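Local coordinates for immunity 23 family protein (Burkholderia dolosa AU0158, PDB 5FFP) that probably protects its Burkholderia host as the CdiI immunity protein that neutralises a toxin of contact-dependent growth inhibition, at residues Tyr31-Lys36 with Tyr110-Val115; Ser41-Gly46 with Ala102-Asp107; Asn60-Ala65 with Phe96-Ser101; Leu114-Glu119 with Glu143-Val148. All coordinates share one frame; numbering follows the deposited sequence.

Contact 1 (Tyr31-Lys36 with Tyr110-Val115)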
loop_
_atom_site.group_PDB
_atom_site.type_symbol
_atom_site.label_atom_id
_atom_site.label_comp_id
_atom_site.label_asym_id
_atom_site.label_seq_id
_atom_site.Cartn_x
_atom_site.Cartn_y
_atom_site.Cartn_z
ATOM N N TYR A 31 13.988 20.727 -1.004
ATOM C CA TYR A 31 12.779 21.489 -1.278
ATOM C C TYR A 31 12.774 22.664 -0.271
ATOM O O TYR A 31 12.930 22.449 0.957
ATOM C CB TYR A 31 11.545 20.640 -0.984
ATOM C CG TYR A 31 11.111 19.627 -2.003
ATOM C CD1 TYR A 31 11.893 19.283 -3.100
ATOM C CD2 TYR A 31 9.939 18.964 -1.828
ATOM C CE1 TYR A 31 11.483 18.335 -4.016
ATOM C CE2 TYR A 31 9.529 18.009 -2.729
ATOM C CZ TYR A 31 10.319 17.695 -3.818
ATOM O OH TYR A 31 9.859 16.743 -4.708
ATOM N N PHE A 32 12.629 23.884 -0.780
ATOM C CA PHE A 32 12.247 25.043 0.051
ATOM C C PHE A 32 10.719 25.148 0.025
ATOM O O PHE A 32 10.101 25.139 -1.036
ATOM C CB PHE A 32 12.752 26.359 -0.524
ATOM C CG PHE A 32 14.173 26.651 -0.249
ATOM C CD1 PHE A 32 14.544 27.241 0.927
ATOM C CD2 PHE A 32 15.127 26.413 -1.213
ATOM C CE1 PHE A 32 15.876 27.522 1.176
ATOM C CE2 PHE A 32 16.459 26.678 -0.987
ATOM C CZ PHE A 32 16.841 27.245 0.211
HETATM N N MSE A 33 10.131 25.272 1.199
HETATM C CA MSE A 33 8.691 25.339 1.326
HETATM C C MSE A 33 8.415 26.420 2.342
HETATM O O MSE A 33 8.829 26.315 3.518
HETATM C CB MSE A 33 8.183 23.964 1.757
HETATM C CG MSE A 33 8.743 22.832 0.894
HETATM SE SE MSE A 33 8.000 21.134 1.565
HETATM C CE MSE A 33 9.238 20.877 3.085
ATOM N N GLY A 34 7.761 27.490 1.880
ATOM C CA GLY A 34 7.493 28.702 2.701
ATOM C C GLY A 34 8.689 29.208 3.454
ATOM O O GLY A 34 8.588 29.575 4.624
ATOM N N GLY A 35 9.850 29.149 2.804
ATOM C CA GLY A 35 11.119 29.566 3.407
ATOM C C GLY A 35 11.890 28.520 4.185
ATOM O O GLY A 35 13.072 28.723 4.493
ATOM N N LYS A 36 11.243 27.409 4.520
ATOM C CA LYS A 36 11.900 26.342 5.238
ATOM C C LYS A 36 12.531 25.402 4.226
ATOM O O LYS A 36 12.000 25.225 3.122
ATOM C CB LYS A 36 10.878 25.621 6.116
ATOM C CG LYS A 36 11.462 24.488 6.953
ATOM C CD LYS A 36 10.575 24.150 8.160
ATOM C CE LYS A 36 11.247 23.183 9.147
ATOM N NZ LYS A 36 11.461 21.842 8.556
ATOM N N TYR A 110 11.170 12.512 5.123
ATOM C CA TYR A 110 10.396 13.716 4.879
ATOM C C TYR A 110 9.286 13.318 3.962
ATOM O O TYR A 110 9.512 12.875 2.844
ATOM C CB TYR A 110 11.248 14.812 4.272
ATOM C CG TYR A 110 12.332 15.361 5.200
ATOM C CD1 TYR A 110 12.027 16.296 6.185
ATOM C CD2 TYR A 110 13.676 14.988 5.052
ATOM C CE1 TYR A 110 13.016 16.821 7.010
ATOM C CE2 TYR A 110 14.680 15.511 5.874
ATOM C CZ TYR A 110 14.348 16.418 6.851
ATOM O OH TYR A 110 15.325 16.936 7.682
ATOM N N TYR A 111 8.066 13.455 4.457
ATOM C CA TYR A 111 6.885 13.123 3.684
ATOM C C TYR A 111 6.196 14.417 3.345
ATOM O O TYR A 111 5.848 15.196 4.231
ATOM C CB TYR A 111 6.002 12.165 4.477
ATOM C CG TYR A 111 6.650 10.783 4.551
ATOM C CD1 TYR A 111 6.623 9.931 3.453
ATOM C CD2 TYR A 111 7.343 10.370 5.684
ATOM C CE1 TYR A 111 7.251 8.700 3.487
ATOM C CE2 TYR A 111 7.965 9.126 5.727
ATOM C CZ TYR A 111 7.913 8.295 4.623
ATOM O OH TYR A 111 8.519 7.049 4.637
ATOM N N ILE A 112 6.034 14.664 2.052
ATOM C CA ILE A 112 5.610 15.962 1.582
ATOM C C ILE A 112 4.491 15.760 0.603
ATOM O O ILE A 112 4.670 15.073 -0.405
ATOM C CB ILE A 112 6.780 16.687 0.903
ATOM C CG1 ILE A 112 7.893 16.945 1.930
ATOM C CG2 ILE A 112 6.308 18.005 0.298
ATOM C CD1 ILE A 112 9.237 17.139 1.287
ATOM N N PHE A 113 3.338 16.358 0.899
ATOM C CA PHE A 113 2.135 16.051 0.163
ATOM C C PHE A 113 1.607 17.289 -0.536
ATOM O O PHE A 113 1.764 18.395 -0.033
ATOM C CB PHE A 113 1.067 15.489 1.106
ATOM C CG PHE A 113 1.478 14.227 1.841
ATOM C CD1 PHE A 113 1.345 12.971 1.247
ATOM C CD2 PHE A 113 1.941 14.295 3.146
ATOM C CE1 PHE A 113 1.703 11.814 1.922
ATOM C CE2 PHE A 113 2.294 13.148 3.838
ATOM C CZ PHE A 113 2.172 11.900 3.226
ATOM N N LEU A 114 0.985 17.092 -1.696
ATOM C CA LEU A 114 0.309 18.149 -2.411
ATOM C C LEU A 114 -1.216 17.966 -2.293
ATOM O O LEU A 114 -1.745 16.895 -2.624
ATOM C CB LEU A 114 0.707 18.106 -3.873
ATOM C CG LEU A 114 0.370 19.333 -4.728
ATOM C CD1 LEU A 114 1.054 20.578 -4.201
ATOM C CD2 LEU A 114 0.768 19.099 -6.177
ATOM N N VAL A 115 -1.915 19.007 -1.836
ATOM C CA VAL A 115 -3.385 19.045 -1.852
ATOM C C VAL A 115 -3.834 20.311 -2.586
ATOM O O VAL A 115 -3.401 21.419 -2.256
ATOM C CB VAL A 115 -3.960 19.094 -0.418
ATOM C CG1 VAL A 115 -5.473 19.280 -0.442
ATOM C CG2 VAL A 115 -3.592 17.849 0.375
#

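Contact 2 (Ser41-Gly46 with Ala102-Asp107)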
loop_
_atom_site.group_PDB
_atom_site.type_symbol
_atom_site.label_atom_id
_atom_site.label_comp_id
_atom_site.label_asym_id
_atom_site.label_seq_id
_atom_site.Cartn_x
_atom_site.Cartn_y
_atom_site.Cartn_z
ATOM N N SER A 41 21.723 15.002 1.393
ATOM C CA SER A 41 22.925 14.906 0.630
ATOM C C SER A 41 23.136 13.470 0.158
ATOM O O SER A 41 24.273 13.024 0.050
ATOM C CB SER A 41 24.106 15.344 1.473
ATOM O OG SER A 41 24.256 14.494 2.601
ATOM N N ASN A 42 22.041 12.786 -0.132
ATOM C CA ASN A 42 22.002 11.357 -0.417
ATOM C C ASN A 42 21.344 11.071 -1.744
ATOM O O ASN A 42 20.952 9.931 -1.999
ATOM C CB ASN A 42 21.152 10.591 0.617
ATOM C CG ASN A 42 21.785 10.551 1.982
ATOM O OD1 ASN A 42 23.005 10.666 2.110
ATOM N ND2 ASN A 42 20.977 10.363 3.008
ATOM N N SER A 43 21.227 12.077 -2.606
ATOM C CA SER A 43 20.446 11.916 -3.816
ATOM C C SER A 43 21.294 11.499 -4.979
ATOM O O SER A 43 22.444 11.883 -5.033
ATOM C CB SER A 43 19.764 13.219 -4.150
ATOM O OG SER A 43 19.327 13.266 -5.517
ATOM N N THR A 44 20.715 10.703 -5.897
ATOM C CA THR A 44 21.240 10.482 -7.232
ATOM C C THR A 44 20.231 11.146 -8.134
ATOM O O THR A 44 19.082 10.697 -8.266
ATOM C CB THR A 44 21.363 8.979 -7.617
ATOM O OG1 THR A 44 22.263 8.305 -6.732
ATOM C CG2 THR A 44 21.901 8.832 -9.054
ATOM N N LEU A 45 20.638 12.241 -8.744
ATOM C CA LEU A 45 19.689 13.182 -9.281
ATOM C C LEU A 45 18.967 12.634 -10.489
ATOM O O LEU A 45 17.793 12.946 -10.696
ATOM C CB LEU A 45 20.355 14.506 -9.633
ATOM C CG LEU A 45 21.256 15.129 -8.579
ATOM C CD1 LEU A 45 21.837 16.391 -9.167
ATOM C CD2 LEU A 45 20.516 15.452 -7.296
ATOM N N GLY A 46 19.621 11.812 -11.293
ATOM C CA GLY A 46 18.889 11.158 -12.406
ATOM C C GLY A 46 17.666 10.347 -11.968
ATOM O O GLY A 46 16.592 10.396 -12.586
ATOM N N ALA A 102 10.611 13.838 -3.434
ATOM C CA ALA A 102 11.660 13.106 -4.092
ATOM C C ALA A 102 11.996 11.905 -3.225
ATOM O O ALA A 102 11.726 11.930 -2.023
ATOM C CB ALA A 102 12.868 13.995 -4.260
ATOM N N GLU A 103 12.568 10.860 -3.838
ATOM C CA GLU A 103 12.920 9.605 -3.143
ATOM C C GLU A 103 13.995 9.816 -2.088
ATOM O O GLU A 103 13.947 9.209 -1.026
ATOM C CB GLU A 103 13.436 8.504 -4.114
ATOM C CG GLU A 103 12.371 7.776 -4.927
ATOM C CD GLU A 103 12.917 6.618 -5.799
ATOM O OE1 GLU A 103 12.335 6.346 -6.886
ATOM O OE2 GLU A 103 13.925 5.970 -5.405
ATOM N N SER A 104 14.981 10.656 -2.378
ATOM C CA SER A 104 16.021 10.906 -1.388
ATOM C C SER A 104 15.366 11.480 -0.135
ATOM O O SER A 104 15.750 11.120 0.968
ATOM C CB SER A 104 17.136 11.803 -1.945
ATOM O OG SER A 104 16.617 12.931 -2.628
ATOM N N LEU A 105 14.360 12.346 -0.315
ATOM C CA LEU A 105 13.698 12.987 0.825
ATOM C C LEU A 105 12.810 12.013 1.600
ATOM O O LEU A 105 12.946 11.899 2.804
ATOM C CB LEU A 105 12.901 14.221 0.400
ATOM C CG LEU A 105 13.720 15.372 -0.191
ATOM C CD1 LEU A 105 12.769 16.401 -0.803
ATOM C CD2 LEU A 105 14.609 16.018 0.862
ATOM N N SER A 106 11.930 11.293 0.910
ATOM C CA SER A 106 11.190 10.163 1.523
ATOM C C SER A 106 12.053 9.187 2.286
ATOM O O SER A 106 11.669 8.693 3.347
ATOM C CB SER A 106 10.551 9.303 0.427
ATOM O OG SER A 106 9.590 10.007 -0.319
ATOM N N ASP A 107 13.198 8.856 1.700
ATOM C CA ASP A 107 14.030 7.820 2.252
ATOM C C ASP A 107 14.682 8.266 3.551
ATOM O O ASP A 107 15.017 7.446 4.399
ATOM C CB ASP A 107 15.048 7.328 1.204
ATOM C CG ASP A 107 14.423 6.283 0.212
ATOM O OD1 ASP A 107 13.181 6.131 0.200
ATOM O OD2 ASP A 107 15.179 5.624 -0.549
#

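Contact 3 (Asn60-Ala65 with Phe96-Ser101)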
loop_
_atom_site.group_PDB
_atom_site.type_symbol
_atom_site.label_atom_id
_atom_site.label_comp_id
_atom_site.label_asym_id
_atom_site.label_seq_id
_atom_site.Cartn_x
_atom_site.Cartn_y
_atom_site.Cartn_z
ATOM N N ASN A 60 -2.508 14.285 -13.081
ATOM C CA ASN A 60 -3.833 14.205 -12.472
ATOM C C ASN A 60 -3.987 15.251 -11.403
ATOM O O ASN A 60 -3.002 15.666 -10.781
ATOM C CB ASN A 60 -4.053 12.845 -11.805
ATOM C CG ASN A 60 -3.878 11.696 -12.768
ATOM O OD1 ASN A 60 -4.771 11.392 -13.560
ATOM N ND2 ASN A 60 -2.724 11.044 -12.708
ATOM N N THR A 61 -5.243 15.627 -11.161
ATOM C CA THR A 61 -5.589 16.550 -10.086
ATOM C C THR A 61 -5.490 15.830 -8.755
ATOM O O THR A 61 -5.690 14.628 -8.660
ATOM C CB THR A 61 -7.014 17.162 -10.261
ATOM O OG1 THR A 61 -8.035 16.150 -10.173
ATOM C CG2 THR A 61 -7.120 17.896 -11.613
ATOM N N VAL A 62 -5.160 16.578 -7.729
ATOM C CA VAL A 62 -5.080 16.031 -6.390
ATOM C C VAL A 62 -5.919 16.938 -5.486
ATOM O O VAL A 62 -5.481 17.403 -4.436
ATOM C CB VAL A 62 -3.598 15.821 -5.953
ATOM C CG1 VAL A 62 -2.958 14.752 -6.824
ATOM C CG2 VAL A 62 -2.771 17.112 -6.037
ATOM N N GLU A 63 -7.144 17.198 -5.950
ATOM C CA GLU A 63 -8.123 17.993 -5.213
ATOM C C GLU A 63 -8.528 17.264 -3.946
ATOM O O GLU A 63 -8.894 16.086 -3.996
ATOM C CB GLU A 63 -9.376 18.210 -6.075
ATOM C CG GLU A 63 -9.318 19.389 -7.031
ATOM C CD GLU A 63 -9.856 20.667 -6.407
ATOM O OE1 GLU A 63 -9.810 20.767 -5.160
ATOM O OE2 GLU A 63 -10.329 21.565 -7.153
ATOM N N ASP A 64 -8.482 17.944 -2.812
ATOM C CA ASP A 64 -9.077 17.382 -1.606
ATOM C C ASP A 64 -9.447 18.484 -0.629
ATOM O O ASP A 64 -8.580 19.095 0.010
ATOM C CB ASP A 64 -8.171 16.342 -0.945
ATOM C CG ASP A 64 -8.864 15.633 0.185
ATOM O OD1 ASP A 64 -9.338 16.333 1.099
ATOM O OD2 ASP A 64 -8.939 14.395 0.167
ATOM N N ALA A 65 -10.752 18.715 -0.525
ATOM C CA ALA A 65 -11.285 19.876 0.169
ATOM C C ALA A 65 -11.096 19.764 1.667
ATOM O O ALA A 65 -10.791 20.745 2.342
ATOM C CB ALA A 65 -12.757 20.044 -0.167
ATOM N N PHE A 96 -0.592 6.801 -2.557
ATOM C CA PHE A 96 0.496 7.774 -2.713
ATOM C C PHE A 96 0.110 8.934 -3.630
ATOM O O PHE A 96 0.964 9.612 -4.185
ATOM C CB PHE A 96 1.755 7.089 -3.278
ATOM C CG PHE A 96 2.419 6.119 -2.338
ATOM C CD1 PHE A 96 2.118 6.082 -0.975
ATOM C CD2 PHE A 96 3.401 5.258 -2.829
ATOM C CE1 PHE A 96 2.754 5.182 -0.130
ATOM C CE2 PHE A 96 4.053 4.358 -1.985
ATOM C CZ PHE A 96 3.723 4.318 -0.631
ATOM N N THR A 97 -1.179 9.173 -3.770
ATOM C CA THR A 97 -1.678 10.162 -4.717
ATOM C C THR A 97 -1.097 11.545 -4.431
ATOM O O THR A 97 -0.670 12.256 -5.331
ATOM C CB THR A 97 -3.201 10.240 -4.600
ATOM O OG1 THR A 97 -3.725 8.922 -4.450
ATOM C CG2 THR A 97 -3.819 10.873 -5.828
ATOM N N HIS A 98 -1.067 11.889 -3.150
ATOM C CA HIS A 98 -0.710 13.217 -2.709
ATOM C C HIS A 98 0.775 13.375 -2.381
ATOM O O HIS A 98 1.258 14.489 -2.231
ATOM C CB HIS A 98 -1.565 13.574 -1.502
ATOM C CG HIS A 98 -2.993 13.793 -1.849
ATOM N ND1 HIS A 98 -3.441 14.959 -2.417
ATOM C CD2 HIS A 98 -4.065 12.980 -1.759
ATOM C CE1 HIS A 98 -4.738 14.863 -2.643
ATOM N NE2 HIS A 98 -5.138 13.668 -2.257
ATOM N N LEU A 99 1.499 12.269 -2.310
ATOM C CA LEU A 99 2.910 12.301 -1.973
ATOM C C LEU A 99 3.741 12.880 -3.104
ATOM O O LEU A 99 3.630 12.421 -4.231
ATOM C CB LEU A 99 3.387 10.887 -1.683
ATOM C CG LEU A 99 4.847 10.769 -1.260
ATOM C CD1 LEU A 99 5.082 11.562 0.009
ATOM C CD2 LEU A 99 5.167 9.311 -1.052
ATOM N N VAL A 100 4.552 13.900 -2.810
ATOM C CA VAL A 100 5.423 14.498 -3.820
ATOM C C VAL A 100 6.890 14.605 -3.432
ATOM O O VAL A 100 7.684 15.222 -4.183
ATOM C CB VAL A 100 4.898 15.877 -4.258
ATOM C CG1 VAL A 100 3.452 15.762 -4.731
ATOM C CG2 VAL A 100 5.011 16.894 -3.138
ATOM N N SER A 101 7.273 14.030 -2.292
ATOM C CA SER A 101 8.696 13.972 -1.950
ATOM C C SER A 101 9.491 13.255 -3.035
ATOM O O SER A 101 9.092 12.196 -3.489
ATOM C CB SER A 101 8.957 13.201 -0.651
ATOM O OG SER A 101 8.057 13.533 0.374
#

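Contact 4 (Leu114-Glu119 with Glu143-Val148)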
loop_
_atom_site.group_PDB
_atom_site.type_symbol
_atom_site.label_atom_id
_atom_site.label_comp_id
_atom_site.label_asym_id
_atom_site.label_seq_id
_atom_site.Cartn_x
_atom_site.Cartn_y
_atom_site.Cartn_z
ATOM N N LEU A 114 0.985 17.092 -1.696
ATOM C CA LEU A 114 0.309 18.149 -2.411
ATOM C C LEU A 114 -1.216 17.966 -2.293
ATOM O O LEU A 114 -1.745 16.895 -2.624
ATOM C CB LEU A 114 0.707 18.106 -3.873
ATOM C CG LEU A 114 0.370 19.333 -4.728
ATOM C CD1 LEU A 114 1.054 20.578 -4.201
ATOM C CD2 LEU A 114 0.768 19.099 -6.177
ATOM N N VAL A 115 -1.915 19.007 -1.836
ATOM C CA VAL A 115 -3.385 19.045 -1.852
ATOM C C VAL A 115 -3.834 20.311 -2.586
ATOM O O VAL A 115 -3.401 21.419 -2.256
ATOM C CB VAL A 115 -3.960 19.094 -0.418
ATOM C CG1 VAL A 115 -5.473 19.280 -0.442
ATOM C CG2 VAL A 115 -3.592 17.849 0.375
ATOM N N GLU A 116 -4.718 20.153 -3.569
ATOM C CA GLU A 116 -5.202 21.282 -4.343
ATOM C C GLU A 116 -6.630 21.631 -3.904
ATOM O O GLU A 116 -7.354 20.770 -3.411
ATOM C CB GLU A 116 -5.178 20.959 -5.841
ATOM C CG GLU A 116 -3.789 20.712 -6.414
ATOM C CD GLU A 116 -3.848 20.326 -7.897
ATOM O OE1 GLU A 116 -4.965 20.063 -8.393
ATOM O OE2 GLU A 116 -2.810 20.307 -8.583
ATOM N N TYR A 117 -7.003 22.908 -4.046
ATOM C CA TYR A 117 -8.368 23.337 -3.860
ATOM C C TYR A 117 -8.680 24.457 -4.830
ATOM O O TYR A 117 -8.065 25.521 -4.776
ATOM C CB TYR A 117 -8.648 23.810 -2.427
ATOM C CG TYR A 117 -10.091 24.264 -2.233
ATOM C CD1 TYR A 117 -11.101 23.337 -2.024
ATOM C CD2 TYR A 117 -10.438 25.615 -2.280
ATOM C CE1 TYR A 117 -12.421 23.734 -1.860
ATOM C CE2 TYR A 117 -11.757 26.029 -2.118
ATOM C CZ TYR A 117 -12.743 25.081 -1.905
ATOM O OH TYR A 117 -14.045 25.450 -1.727
ATOM N N ASP A 118 -9.639 24.211 -5.709
ATOM C CA ASP A 118 -10.056 25.205 -6.656
ATOM C C ASP A 118 -8.814 25.724 -7.409
ATOM O O ASP A 118 -8.292 25.004 -8.265
ATOM C CB ASP A 118 -10.868 26.296 -5.922
ATOM C CG ASP A 118 -11.718 27.118 -6.862
ATOM O OD1 ASP A 118 -11.773 28.356 -6.695
ATOM O OD2 ASP A 118 -12.339 26.518 -7.768
ATOM N N GLU A 119 -8.332 26.924 -7.056
ATOM C CA GLU A 119 -7.201 27.586 -7.726
ATOM C C GLU A 119 -5.937 27.733 -6.838
ATOM O O GLU A 119 -4.964 28.373 -7.230
ATOM C CB GLU A 119 -7.647 28.952 -8.279
ATOM C CG GLU A 119 -8.518 28.846 -9.535
ATOM C CD GLU A 119 -7.911 28.006 -10.667
ATOM O OE1 GLU A 119 -8.603 27.871 -11.699
ATOM O OE2 GLU A 119 -6.767 27.484 -10.559
ATOM N N GLU A 143 1.693 25.456 -9.380
ATOM C CA GLU A 143 3.004 26.056 -9.075
ATOM C C GLU A 143 4.034 24.942 -8.873
ATOM O O GLU A 143 5.071 24.929 -9.528
ATOM C CB GLU A 143 2.915 26.981 -7.846
ATOM C CG GLU A 143 4.152 27.843 -7.574
ATOM C CD GLU A 143 4.018 28.749 -6.344
ATOM O OE1 GLU A 143 2.884 29.142 -5.983
ATOM O OE2 GLU A 143 5.049 29.107 -5.733
ATOM N N PHE A 144 3.704 23.971 -8.021
ATOM C CA PHE A 144 4.558 22.805 -7.814
ATOM C C PHE A 144 4.936 22.102 -9.123
ATOM O O PHE A 144 6.095 21.913 -9.438
ATOM C CB PHE A 144 3.899 21.803 -6.853
ATOM C CG PHE A 144 4.705 20.550 -6.668
ATOM C CD1 PHE A 144 4.557 19.496 -7.544
ATOM C CD2 PHE A 144 5.631 20.444 -5.648
ATOM C CE1 PHE A 144 5.300 18.352 -7.402
ATOM C CE2 PHE A 144 6.372 19.295 -5.495
ATOM C CZ PHE A 144 6.210 18.250 -6.372
ATOM N N GLN A 145 3.957 21.690 -9.886
ATOM C CA GLN A 145 4.263 21.024 -11.141
ATOM C C GLN A 145 5.210 21.858 -12.016
ATOM O O GLN A 145 6.176 21.337 -12.556
ATOM C CB GLN A 145 2.974 20.716 -11.911
ATOM C CG GLN A 145 2.141 19.623 -11.264
ATOM C CD GLN A 145 1.110 20.153 -10.262
ATOM O OE1 GLN A 145 1.300 21.208 -9.632
ATOM N NE2 GLN A 145 0.028 19.409 -10.090
ATOM N N SER A 146 4.908 23.153 -12.163
ATOM C CA SER A 146 5.665 24.024 -13.068
ATOM C C SER A 146 7.145 24.157 -12.649
ATOM O O SER A 146 8.033 24.200 -13.494
ATOM C CB SER A 146 4.999 25.396 -13.168
ATOM O OG SER A 146 5.464 26.268 -12.146
ATOM N N VAL A 147 7.399 24.185 -11.345
ATOM C CA VAL A 147 8.762 24.163 -10.800
ATOM C C VAL A 147 9.440 22.819 -11.088
ATOM O O VAL A 147 10.560 22.766 -11.558
ATOM C CB VAL A 147 8.735 24.434 -9.275
ATOM C CG1 VAL A 147 10.035 24.016 -8.586
ATOM C CG2 VAL A 147 8.452 25.902 -9.015
ATOM N N VAL A 148 8.734 21.729 -10.850
ATOM C CA VAL A 148 9.259 20.408 -11.206
ATOM C C VAL A 148 9.597 20.319 -12.678
ATOM O O VAL A 148 10.679 19.874 -13.065
ATOM C CB VAL A 148 8.282 19.278 -10.834
ATOM C CG1 VAL A 148 8.783 17.944 -11.348
ATOM C CG2 VAL A 148 8.106 19.217 -9.324
#

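Contact 1 (Tyr31-Lys36 with Tyr110-Val115)
Ile112 meets Tyr31 and the selenomethionine Met33 with two different branches of its side chain. The partners come from different sheets. Tyr31 and Met33 lie on strand 26-33, and Ile112 lies on strand 110-117. The backbones stay well apart: the CA atoms of Tyr31 and Ile112 are 9.5 Å from each other. No hydrogen bond links the two segments, so side chains alone close the distance. CD1 of Ile112 approaches the ring of Tyr31 at a slant, 3.7 Å from CD2. The same methyl is 4.1 Å from Tyr31 CE2. The second branch, CG2 of Ile112, meets Met33 SE tip to tip at 3.8 Å. Met33 runs straight as far as SE and then bends (chi3 -81°). The bend leaves its CE 4.1 Å from Ile112 CD1, so Met33 touches both branches. Just beyond Met33 the chain reverses through a type I' turn, with Gly34 and Gly35 at its centre. This turn leads into strand 36-44. Val38 of that strand packs on both Met33 and Ile112, and Leu123 and Tyr125 of strand 120-127 do the same. The polar end of Tyr31 points to other company: its OH is hydrogen-bonded to Val100 O. The atoms that touch are thus carbon and selenium in a buried setting. The two sheets are held together here by hydrophobic burial and close packing, without polar pairing.

Contact 2 (Ser41-Gly46 with Ala102-Asp107)
Ser43 and Ser104 pack CB against CB, at 3.7 Å, where the end of strand 36-44 meets the first turn of helix 103-108. Both side chains are small, so the backbones come close: Ser43 CA and Ser104 CA are 5.1 Å apart. The two serines hold different rotamers. In Ser43 the hydroxyl is turned opposite the backbone N (chi1 162°). In Ser104 it sits between the backbone N and the carbonyl carbon (chi1 47°). The oxygens do not bond to each other, since Ser43 OG and Ser104 OG are 4.0 Å apart. Both instead make hydrogen bonds with OD2 of Asp48, on helix 45-52. One carboxylate oxygen therefore joins the two side chains and ties the end of strand 36-44 and helix 103-108 to helix 45-52. Ser104 OG also lies 3.5 Å from Ser43 CB, a plain packing contact. Next to this pair, the backbone O of Asn42 is 4.3 Å from Ser104 CB, at the outer margin. Within the helix, Ser106 OG makes a weak hydrogen bond of 3.3 Å to Ala102 O, one turn earlier. Ala102 itself holds the N-cap position. The site is a close helix-against-strand packing between small residues, in which the first turn of helix 103-108 abuts the end of a strand that is outermost in its sheet within this chain.

Contact 3 (Asn60-Ala65 with Phe96-Ser101)
Val62 lies against the ring of His98, and this pair forms the tight part of the contact. CB of Val62 is 3.6 Å from both ND1 and CE1 of His98. The carbonyl O of Val62 approaches the ring edge in its plane, 3.2 Å from His98 CE1. Beside it, Val62 CG1 lies 3.7 Å from the backbone O of Thr97. The side chains of Val62 and Thr97 run by one another in opposite senses, with Val62 CG1 4.1 Å from Thr97 CG2. The ring of His98 is fixed from outside the pair, because ND1 is hydrogen-bonded to Leu114 O.

Toward Asp64 the packing is looser. Its CB is 4.1 Å from His98 CE1, approaching the ring obliquely. Asp64 is mainly engaged elsewhere: it is the N-cap of helix 65-69, with OD1 bonded to Leu67 N. The solvent side is made by Asn60, Thr61 and Glu63, which are exposed.

The chemistry is mixed, with an apolar valine, an imidazole and backbone carbonyls in close company. The carboxylate atom Asp64 OD2 lies 4.6 Å from His98 NE2 without touching it. Such a neighbour could favour a protonated histidine, although Asp64 also has a long, weak ion pair with Arg82.

Contact 4 (Leu114-Glu119 with Glu143-Val148)
Gln145 and Phe144 of the C-terminal helix meet Leu114 and Glu116 in a helix-on-sheet packing. The first turn of helix 143-154 packs against strand 110-117, an outermost strand of its antiparallel sheet within this chain. The local axes pass 11.0 Å apart, a distance bridged entirely by side chains.

Gln145 can be followed outward. Its CB and CG do not touch the strand segment. The chain then bends about the CB-CG bond (chi2 91°), and this carries CD and the amide toward the strand. Gln145 OE1 lies 4.1 Å from Leu114 CD2. Gln145 NE2 lies 4.0 Å from the same Leu114 CD2, so the amide spans this methyl with both ends. Gln145 NE2 also donates a weak hydrogen bond of 3.3 Å to Glu116 OE2. The bond is fairly straight, 159° at the hydrogen, but the amide and carboxylate planes are turned 44° from each other. The stronger partner of NE2 is Cys57 O.

Leu114 also packs on Phe144. Leu114 CD2 is 4.0 Å from Phe144 CD1, and Leu114 CD1 is 4.1 Å from Phe144 CB. Phe9 stacks on the Phe144 ring. From within the helix, Val148 CG2 stands 3.5 Å above the plane of the Phe144 ring, displaced from the ring centre toward its edge.

In the fold
Contacts 1 and 4 use the same strand, 110-117, and share Leu114 and Val115. Contact 1 lies nearest the centre of the chain and is purely apolar. Contact 4 is also buried but adds a weak polar link. Contact 3 is only partly buried and joins two loops. Both of its loops pair with the shared strand through backbone hydrogen bonds. Contact 2 lies on the other side of the chain's centre from contacts 3 and 4, and its small serines depend on a carboxylate outside it. Tyr110 N and Leu105 O probably bond contact 1 to contact 2. Segments of contacts 1, 2 and 3 also reach the second subunit.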